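Local coordinates for mandelate racemase/muconate lactonizing protein (Thermobispora bispora, PDB 3VC5) that probably dehydrates D-glucarate to 5-dehydro-4-deoxy-D-glucarate, as a magnesium-dependent member of the enolase superfamily, at residues P38-P49 with F169-K178. Sequence-based numbering, arbitrary orientation.
Sequences PPLLNAAGVHQP and FYKWAGHPGK. With PO4 (phosphate ion), chain B.
With CG turned anti to the carbonyl carbon, His175 (chi1 -74°) slides its ring between Pro39 and Pro49, and Phe169 (chi1 -73°) lays its face against Leu40. These contacts join the capping domain of an enolase-superfamily enzyme to its barrel: a short beta hairpin, turned at Asn42 to Gly45, meets the loop leaving barrel strand 161-169, a worked case of two domains building one active site. A CH-pi contact from Pro39 CB, 3.9 Å from the centroid of the His175 ring, is answered on the opposite face by Pro49 CB, while NE2 is hydrogen-bonded to Asp37 O and ND1 to Tyr426 OH. Replacing His175 by an alanine is likely to open a gap between the two prolines and leave Asp37 O without this donor. Leu40 CD1 sits over the centre of the Phe169 ring, 4.0 Å from its centroid. Next along the chains, Leu41 N donates to Tyr170 O (2.9 Å), and a water links Leu41 O to Tyr170 N. Phe169 also touches Lys211, the predicted proton acceptor. Close by, a bound phosphate, also held by Lys211, accepts on O1 from Asn42 ND2 (2.8 Å) and, almost straight at 174°, from His47 NE2, whose ring Asp37 OD2 fixes through ND1.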
loop_
_atom_site.group_PDB
_atom_site.type_symbol
_atom_site.label_atom_id
_atom_site.label_comp_id
_atom_site.label_asym_id
_atom_site.label_seq_id
_atom_site.Cartn_x
_atom_site.Cartn_y
_atom_site.Cartn_z
ATOM N N PRO A 38 9.082 17.246 -30.409
ATOM C CA PRO A 38 8.386 18.221 -31.287
ATOM C C PRO A 38 7.806 19.404 -30.505
ATOM O O PRO A 38 7.811 19.385 -29.261
ATOM C CB PRO A 38 7.252 17.382 -31.913
ATOM C CG PRO A 38 7.623 15.943 -31.686
ATOM C CD PRO A 38 8.381 15.943 -30.369
ATOM N N PRO A 39 7.294 20.433 -31.221
ATOM C CA PRO A 39 6.755 21.653 -30.588
ATOM C C PRO A 39 5.300 21.428 -30.127
ATOM O O PRO A 39 4.340 22.006 -30.664
ATOM C CB PRO A 39 6.858 22.707 -31.710
ATOM C CG PRO A 39 6.731 21.899 -32.972
ATOM C CD PRO A 39 7.488 20.606 -32.674
ATOM N N LEU A 40 5.166 20.577 -29.116
ATOM C CA LEU A 40 3.886 20.231 -28.534
ATOM C C LEU A 40 3.400 21.387 -27.639
ATOM O O LEU A 40 4.108 21.839 -26.736
ATOM C CB LEU A 40 4.038 18.940 -27.728
ATOM C CG LEU A 40 4.670 17.764 -28.465
ATOM C CD1 LEU A 40 4.771 16.510 -27.537
ATOM C CD2 LEU A 40 3.949 17.429 -29.754
ATOM N N LEU A 41 2.206 21.900 -27.937
ATOM C CA LEU A 41 1.661 23.045 -27.227
ATOM C C LEU A 41 0.913 22.597 -25.973
ATOM O O LEU A 41 0.314 21.524 -25.930
ATOM C CB LEU A 41 0.710 23.808 -28.165
ATOM C CG LEU A 41 1.390 24.412 -29.399
ATOM C CD1 LEU A 41 0.363 24.734 -30.465
ATOM C CD2 LEU A 41 2.090 25.698 -28.989
ATOM N N ASN A 42 0.923 23.434 -24.943
ATOM C CA ASN A 42 0.182 23.103 -23.740
ATOM C C ASN A 42 -0.151 24.419 -23.012
ATOM O O ASN A 42 0.157 25.513 -23.517
ATOM C CB ASN A 42 0.988 22.114 -22.858
ATOM C CG ASN A 42 2.296 22.703 -22.380
ATOM O OD1 ASN A 42 2.455 23.934 -22.338
ATOM N ND2 ASN A 42 3.242 21.841 -22.012
ATOM N N ALA A 43 -0.797 24.333 -21.852
ATOM C CA ALA A 43 -1.160 25.537 -21.112
ATOM C C ALA A 43 0.043 26.418 -20.737
ATOM O O ALA A 43 -0.102 27.631 -20.548
ATOM C CB ALA A 43 -1.938 25.170 -19.851
ATOM N N ALA A 44 1.208 25.796 -20.553
ATOM C CA ALA A 44 2.423 26.503 -20.133
ATOM C C ALA A 44 3.275 27.063 -21.281
ATOM O O ALA A 44 4.307 27.669 -21.045
ATOM C CB ALA A 44 3.283 25.583 -19.218
ATOM N N GLY A 45 2.874 26.822 -22.526
ATOM C CA GLY A 45 3.600 27.353 -23.678
ATOM C C GLY A 45 3.762 26.283 -24.734
ATOM O O GLY A 45 2.779 25.788 -25.319
ATOM N N VAL A 46 5.005 25.875 -24.941
ATOM C CA VAL A 46 5.299 24.860 -25.965
ATOM C C VAL A 46 6.537 24.094 -25.542
ATOM O O VAL A 46 7.457 24.688 -24.967
ATOM C CB VAL A 46 5.453 25.525 -27.357
ATOM C CG1 VAL A 46 6.550 26.586 -27.329
ATOM C CG2 VAL A 46 5.716 24.480 -28.482
ATOM N N HIS A 47 6.574 22.783 -25.806
ATOM C CA HIS A 47 7.765 21.994 -25.484
ATOM C C HIS A 47 8.984 22.500 -26.254
ATOM O O HIS A 47 8.872 22.878 -27.424
ATOM C CB HIS A 47 7.554 20.535 -25.896
ATOM C CG HIS A 47 6.658 19.758 -24.983
ATOM N ND1 HIS A 47 6.798 18.401 -24.793
ATOM C CD2 HIS A 47 5.601 20.143 -24.220
ATOM C CE1 HIS A 47 5.872 17.978 -23.942
ATOM N NE2 HIS A 47 5.142 19.021 -23.568
ATOM N N GLN A 48 10.147 22.483 -25.591
ATOM C CA GLN A 48 11.396 22.896 -26.207
ATOM C C GLN A 48 11.919 21.806 -27.150
ATOM O O GLN A 48 11.467 20.667 -27.102
ATOM C CB GLN A 48 12.433 23.239 -25.144
ATOM C CG GLN A 48 12.133 24.552 -24.411
ATOM C CD GLN A 48 12.809 24.616 -23.065
ATOM O OE1 GLN A 48 12.492 23.832 -22.159
ATOM N NE2 GLN A 48 13.749 25.545 -22.919
ATOM N N PRO A 49 12.899 22.150 -27.992
ATOM C CA PRO A 49 13.346 21.158 -28.981
ATOM C C PRO A 49 14.093 19.949 -28.386
ATOM O O PRO A 49 14.243 18.906 -29.059
ATOM C CB PRO A 49 14.303 21.955 -29.898
ATOM C CG PRO A 49 14.128 23.374 -29.559
ATOM C CD PRO A 49 13.479 23.490 -28.200
ATOM N N PHE A 169 -1.670 16.295 -29.218
ATOM C CA PHE A 169 -1.330 17.668 -28.915
ATOM C C PHE A 169 -1.586 18.533 -30.118
ATOM O O PHE A 169 -1.275 18.134 -31.243
ATOM C CB PHE A 169 0.164 17.816 -28.647
ATOM C CG PHE A 169 0.629 17.241 -27.321
ATOM C CD1 PHE A 169 0.858 15.880 -27.171
ATOM C CD2 PHE A 169 0.864 18.084 -26.237
ATOM C CE1 PHE A 169 1.320 15.348 -25.940
ATOM C CE2 PHE A 169 1.311 17.564 -24.988
ATOM C CZ PHE A 169 1.528 16.210 -24.841
ATOM N N TYR A 170 -2.058 19.748 -29.877
ATOM C CA TYR A 170 -1.883 20.790 -30.873
ATOM C C TYR A 170 -0.383 21.040 -31.003
ATOM O O TYR A 170 0.352 20.975 -30.015
ATOM C CB TYR A 170 -2.609 22.066 -30.464
ATOM C CG TYR A 170 -4.100 21.923 -30.364
ATOM C CD1 TYR A 170 -4.902 21.943 -31.515
ATOM C CD2 TYR A 170 -4.726 21.832 -29.128
ATOM C CE1 TYR A 170 -6.273 21.838 -31.426
ATOM C CE2 TYR A 170 -6.108 21.742 -29.029
ATOM C CZ TYR A 170 -6.878 21.750 -30.187
ATOM O OH TYR A 170 -8.253 21.664 -30.098
ATOM N N LYS A 171 0.095 21.225 -32.231
ATOM C CA LYS A 171 1.516 21.467 -32.432
ATOM C C LYS A 171 1.809 22.239 -33.698
ATOM O O LYS A 171 1.039 22.183 -34.660
ATOM C CB LYS A 171 2.276 20.135 -32.455
ATOM C CG LYS A 171 1.884 19.233 -33.656
ATOM C CD LYS A 171 2.613 17.877 -33.638
ATOM C CE LYS A 171 4.135 18.020 -33.864
ATOM N NZ LYS A 171 4.489 18.591 -35.236
ATOM N N TRP A 172 2.912 22.981 -33.684
ATOM C CA TRP A 172 3.400 23.620 -34.901
ATOM C C TRP A 172 3.973 22.534 -35.807
ATOM O O TRP A 172 4.179 21.400 -35.356
ATOM C CB TRP A 172 4.463 24.659 -34.577
ATOM C CG TRP A 172 3.977 25.737 -33.669
ATOM C CD1 TRP A 172 2.693 26.225 -33.575
ATOM C CD2 TRP A 172 4.765 26.497 -32.748
ATOM N NE1 TRP A 172 2.640 27.232 -32.625
ATOM C CE2 TRP A 172 3.900 27.423 -32.113
ATOM C CE3 TRP A 172 6.119 26.489 -32.396
ATOM C CZ2 TRP A 172 4.347 28.321 -31.142
ATOM C CZ3 TRP A 172 6.563 27.394 -31.438
ATOM C CH2 TRP A 172 5.675 28.293 -30.819
ATOM N N ALA A 173 4.250 22.873 -37.069
ATOM C CA ALA A 173 4.800 21.905 -38.014
ATOM C C ALA A 173 6.227 21.527 -37.600
ATOM O O ALA A 173 6.704 20.422 -37.898
ATOM C CB ALA A 173 4.796 22.495 -39.401
ATOM N N GLY A 174 6.908 22.446 -36.917
ATOM C CA GLY A 174 8.296 22.212 -36.467
ATOM C C GLY A 174 8.679 23.336 -35.531
ATOM O O GLY A 174 7.905 24.293 -35.365
ATOM N N HIS A 175 9.860 23.241 -34.920
ATOM C CA HIS A 175 10.391 24.344 -34.115
ATOM C C HIS A 175 10.835 25.447 -35.047
ATOM O O HIS A 175 11.445 25.151 -36.063
ATOM C CB HIS A 175 11.564 23.844 -33.290
ATOM C CG HIS A 175 11.126 22.984 -32.150
ATOM N ND1 HIS A 175 10.607 23.507 -30.980
ATOM C CD2 HIS A 175 11.046 21.637 -32.034
ATOM C CE1 HIS A 175 10.256 22.513 -30.177
ATOM N NE2 HIS A 175 10.492 21.368 -30.803
ATOM N N PRO A 176 10.503 26.715 -34.727
ATOM C CA PRO A 176 10.871 27.809 -35.632
ATOM C C PRO A 176 12.364 27.765 -35.863
ATOM O O PRO A 176 13.126 27.554 -34.917
ATOM C CB PRO A 176 10.498 29.060 -34.829
ATOM C CG PRO A 176 9.301 28.614 -34.039
ATOM C CD PRO A 176 9.682 27.197 -33.602
ATOM N N GLY A 177 12.788 27.929 -37.114
ATOM C CA GLY A 177 14.208 27.917 -37.410
ATOM C C GLY A 177 14.822 26.540 -37.573
ATOM O O GLY A 177 16.016 26.440 -37.826
ATOM N N LYS A 178 14.016 25.477 -37.447
ATOM C CA LYS A 178 14.499 24.080 -37.500
ATOM C C LYS A 178 13.678 23.219 -38.496
ATOM O O LYS A 178 12.608 23.638 -38.930
ATOM C CB LYS A 178 14.396 23.467 -36.115
ATOM C CG LYS A 178 15.064 24.288 -34.996
ATOM C CD LYS A 178 15.017 23.478 -33.669
ATOM C CE LYS A 178 15.814 24.061 -32.490
ATOM N NZ LYS A 178 16.439 25.362 -32.776
HETATM P P PO4 B . 3.316 17.834 -20.792
HETATM O O1 PO4 B . 3.072 19.047 -21.603
HETATM O O2 PO4 B . 4.097 16.903 -21.695
HETATM O O3 PO4 B . 4.118 18.138 -19.596
HETATM O O4 PO4 B . 2.039 17.281 -20.412
HETATM O O HOH W 1 -2.085 20.667 -27.288
#